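Local coordinates for pullulanase (Klebsiella oxytoca, PDB 2YOC), which hydrolyses alpha-1,6-glucosidic linkages in pullulan and in branched glucans, and is a substrate of a type 2 secretion system, at residues B[752-756]-B[832-838]. Coordinates in Å, arbitrary orientation, origin at the centre of the assembly. Residue numbers count along the deposited sequence, not the author numbering.
Sequences VLPNE and YKASQEA
This is a buried loop-to-loop contact on the outside of the (beta/alpha)8 barrel of a pullulanase. The loop 752-756, between helices 739-742 and 762-776, packs on the turn joining helix 826-833 to helix 840-855. The connection between these two helices lies between barrel strands 814-816 and 860-864. Lys833 ends the first helix, and Ala834 leaves helical phi/psi at -71/145. A type I beta turn follows from Ser835 to Ala838, closed by Ala838 N to Ser835 O at 2.8 Å. On the other side, Leu753, Pro754 and Asn755 are extended. The backbones come closest at Asn755 and Ser835, with CA atoms 4.0 Å apart. About 325 Å² is buried, both sides summed.

Leu753 (chi1 t, chi2 p) supplies the apolar part. Its CG lies 3.8 Å from Ser835 CB and its CD2 4.3 Å from Ala838 CB, so the leucine rests on the beta turn. Its CD1 makes a van der Waals contact with Glu837 OE1 at 3.4 Å. Ser835, with chi1 at 180°, makes a weak hydrogen bond from OG to Pro754 O at 3.2 Å.

Arg741, in helix 739-742, joins both segments. Its side chain hydrogen-bonds to the carbonyls of Tyr832 and Ala834 and forms a salt bridge with Glu756; its own carbonyl accepts from Asn755 ND2. The CA-to-CB bond of Lys833 points away from the loop, and its NZ hydrogen-bonds to the carbonyls of Leu740 and Asn743.

Asn755 takes chi1 p and points its CB toward the turn. Asn755 ND2 donates to Lys833 O, the last carbonyl of helix 826-833, at 2.6 Å, with an N-H...O angle of 140°.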
ATOM      1  N   VAL B 752      -4.619  11.839  22.317  1.00 82.18           N
ATOM      2  CA  VAL B 752      -5.069  13.119  22.882  1.00 82.85           C
ATOM      3  C   VAL B 752      -4.702  13.373  24.348  1.00 90.15           C
ATOM      4  O   VAL B 752      -4.322  14.495  24.701  1.00 92.15           O
ATOM      5  CB  VAL B 752      -6.562  13.400  22.618  1.00 84.97           C
ATOM      6  CG1 VAL B 752      -6.845  13.523  21.130  1.00 83.95           C
ATOM      7  CG2 VAL B 752      -7.460  12.352  23.266  1.00 83.58           C
ATOM      8  N   LEU B 753      -4.886  12.357  25.206  1.00 85.96           N
ATOM      9  CA  LEU B 753      -4.610  12.449  26.640  1.00 85.59           C
ATOM     10  C   LEU B 753      -4.017  11.104  27.060  1.00 84.75           C
ATOM     11  O   LEU B 753      -4.734  10.204  27.522  1.00 82.90           O
ATOM     12  CB  LEU B 753      -5.893  12.855  27.412  1.00 85.80           C
ATOM     13  CG  LEU B 753      -5.864  12.895  28.939  1.00 92.14           C
ATOM     14  CD1 LEU B 753      -4.808  13.845  29.467  1.00 93.88           C
ATOM     15  CD2 LEU B 753      -7.221  13.251  29.488  1.00 96.33           C
ATOM     16  N   PRO B 754      -2.705  10.920  26.803  1.00 80.39           N
ATOM     17  CA  PRO B 754      -2.084   9.625  27.100  1.00 80.37           C
ATOM     18  C   PRO B 754      -1.842   9.389  28.569  1.00 86.63           C
ATOM     19  O   PRO B 754      -1.680  10.334  29.336  1.00 87.65           O
ATOM     20  CB  PRO B 754      -0.773   9.642  26.298  1.00 82.33           C
ATOM     21  CG  PRO B 754      -0.770  10.942  25.532  1.00 86.90           C
ATOM     22  CD  PRO B 754      -1.722  11.854  26.230  1.00 82.60           C
ATOM     23  N   ASN B 755      -1.848   8.116  28.954  1.00 83.86           N
ATOM     24  CA  ASN B 755      -1.565   7.686  30.314  1.00 84.45           C
ATOM     25  C   ASN B 755      -0.060   7.391  30.430  1.00 88.46           C
ATOM     26  O   ASN B 755       0.606   7.180  29.409  1.00 85.84           O
ATOM     27  CB  ASN B 755      -2.435   6.482  30.693  1.00 81.97           C
ATOM     28  CG  ASN B 755      -2.286   5.223  29.857  1.00 91.35           C
ATOM     29  OD1 ASN B 755      -1.201   4.847  29.398  1.00 81.14           O
ATOM     30  ND2 ASN B 755      -3.369   4.471  29.748  1.00 78.35           N
ATOM     31  N   GLU B 756       0.474   7.366  31.662  1.00 87.98           N
ATOM     32  CA  GLU B 756       1.909   7.139  31.906  1.00 88.90           C
ATOM     33  C   GLU B 756       2.556   5.938  31.227  1.00 92.68           C
ATOM     34  O   GLU B 756       3.758   5.989  30.970  1.00 92.45           O
ATOM     35  CB  GLU B 756       2.276   7.219  33.397  1.00 91.26           C
ATOM     36  CG  GLU B 756       1.979   5.974  34.212  1.00101.41           C
ATOM     37  CD  GLU B 756       0.516   5.692  34.496  1.00119.03           C
ATOM     38  OE1 GLU B 756      -0.290   6.651  34.556  1.00 89.52           O
ATOM     39  OE2 GLU B 756       0.190   4.500  34.691  1.00118.46           O
ATOM     40  N   TYR B 832      -8.785   1.111  33.540  1.00 76.76           N
ATOM     41  CA  TYR B 832      -7.471   0.585  33.146  1.00 76.94           C
ATOM     42  C   TYR B 832      -6.706   1.544  32.207  1.00 77.57           C
ATOM     43  O   TYR B 832      -5.480   1.628  32.281  1.00 73.79           O
ATOM     44  CB  TYR B 832      -7.648  -0.714  32.341  1.00 78.34           C
ATOM     45  CG  TYR B 832      -7.715  -2.022  33.096  1.00 82.39           C
ATOM     46  CD1 TYR B 832      -6.792  -2.323  34.095  1.00 85.58           C
ATOM     47  CD2 TYR B 832      -8.585  -3.031  32.697  1.00 82.77           C
ATOM     48  CE1 TYR B 832      -6.810  -3.555  34.750  1.00 86.23           C
ATOM     49  CE2 TYR B 832      -8.594  -4.275  33.325  1.00 83.84           C
ATOM     50  CZ  TYR B 832      -7.703  -4.537  34.350  1.00 89.91           C
ATOM     51  OH  TYR B 832      -7.732  -5.764  34.970  1.00 87.99           O
ATOM     52  N   LYS B 833      -7.434   2.196  31.265  1.00 75.53           N
ATOM     53  CA  LYS B 833      -6.841   3.000  30.183  1.00 75.58           C
ATOM     54  C   LYS B 833      -6.738   4.546  30.303  1.00 80.06           C
ATOM     55  O   LYS B 833      -5.912   5.140  29.598  1.00 78.10           O
ATOM     56  CB  LYS B 833      -7.444   2.589  28.825  1.00 75.51           C
ATOM     57  CG  LYS B 833      -6.997   1.231  28.324  1.00 77.82           C
ATOM     58  CD  LYS B 833      -8.009   0.608  27.364  1.00 82.39           C
ATOM     59  CE  LYS B 833      -8.050  -0.899  27.463  1.00 85.72           C
ATOM     60  NZ  LYS B 833      -6.842  -1.560  26.888  1.00 97.86           N
ATOM     61  N   ALA B 834      -7.581   5.188  31.140  1.00 78.13           N
ATOM     62  CA  ALA B 834      -7.598   6.650  31.284  1.00 80.04           C
ATOM     63  C   ALA B 834      -6.383   7.220  32.008  1.00 88.10           C
ATOM     64  O   ALA B 834      -5.864   6.586  32.935  1.00 88.36           O
ATOM     65  CB  ALA B 834      -8.879   7.105  31.970  1.00 80.80           C
ATOM     66  N   SER B 835      -5.939   8.428  31.589  1.00 86.98           N
ATOM     67  CA  SER B 835      -4.802   9.128  32.206  1.00 88.33           C
ATOM     68  C   SER B 835      -5.167   9.514  33.631  1.00 91.45           C
ATOM     69  O   SER B 835      -6.337   9.795  33.903  1.00 89.99           O
ATOM     70  CB  SER B 835      -4.425  10.377  31.407  1.00 91.61           C
ATOM     71  OG  SER B 835      -3.336  11.079  31.984  1.00 96.12           O
ATOM     72  N   GLN B 836      -4.159   9.527  34.533  1.00 89.18           N
ATOM     73  CA  GLN B 836      -4.308   9.903  35.945  1.00 90.75           C
ATOM     74  C   GLN B 836      -5.038  11.257  36.061  1.00 96.09           C
ATOM     75  O   GLN B 836      -5.753  11.495  37.037  1.00 95.23           O
ATOM     76  CB  GLN B 836      -2.924   9.955  36.640  1.00 93.32           C
ATOM     77  CG  GLN B 836      -2.981   9.893  38.177  1.00112.62           C
ATOM     78  CD  GLN B 836      -1.662   9.544  38.823  1.00141.75           C
ATOM     79  OE1 GLN B 836      -1.077  10.362  39.532  1.00140.57           O
ATOM     80  NE2 GLN B 836      -1.208   8.298  38.677  1.00136.96           N
ATOM     81  N   GLU B 837      -4.891  12.098  35.009  1.00 94.41           N
ATOM     82  CA  GLU B 837      -5.456  13.437  34.832  1.00 95.73           C
ATOM     83  C   GLU B 837      -6.966  13.428  34.609  1.00 98.55           C
ATOM     84  O   GLU B 837      -7.632  14.425  34.897  1.00 99.50           O
ATOM     85  CB  GLU B 837      -4.754  14.161  33.662  1.00 97.85           C
ATOM     86  CG  GLU B 837      -3.343  14.637  33.983  1.00117.73           C
ATOM     87  CD  GLU B 837      -2.692  15.584  32.987  1.00149.60           C
ATOM     88  OE1 GLU B 837      -2.868  15.385  31.761  1.00147.61           O
ATOM     89  OE2 GLU B 837      -1.959  16.498  33.436  1.00142.70           O
ATOM     90  N   ALA B 838      -7.504  12.328  34.078  1.00 92.25           N
ATOM     91  CA  ALA B 838      -8.932  12.251  33.829  1.00 90.96           C
ATOM     92  C   ALA B 838      -9.750  12.002  35.108  1.00 94.71           C
ATOM     93  O   ALA B 838      -9.773  10.891  35.645  1.00 93.41           O
ATOM     94  CB  ALA B 838      -9.223  11.210  32.764  1.00 90.52           C
TER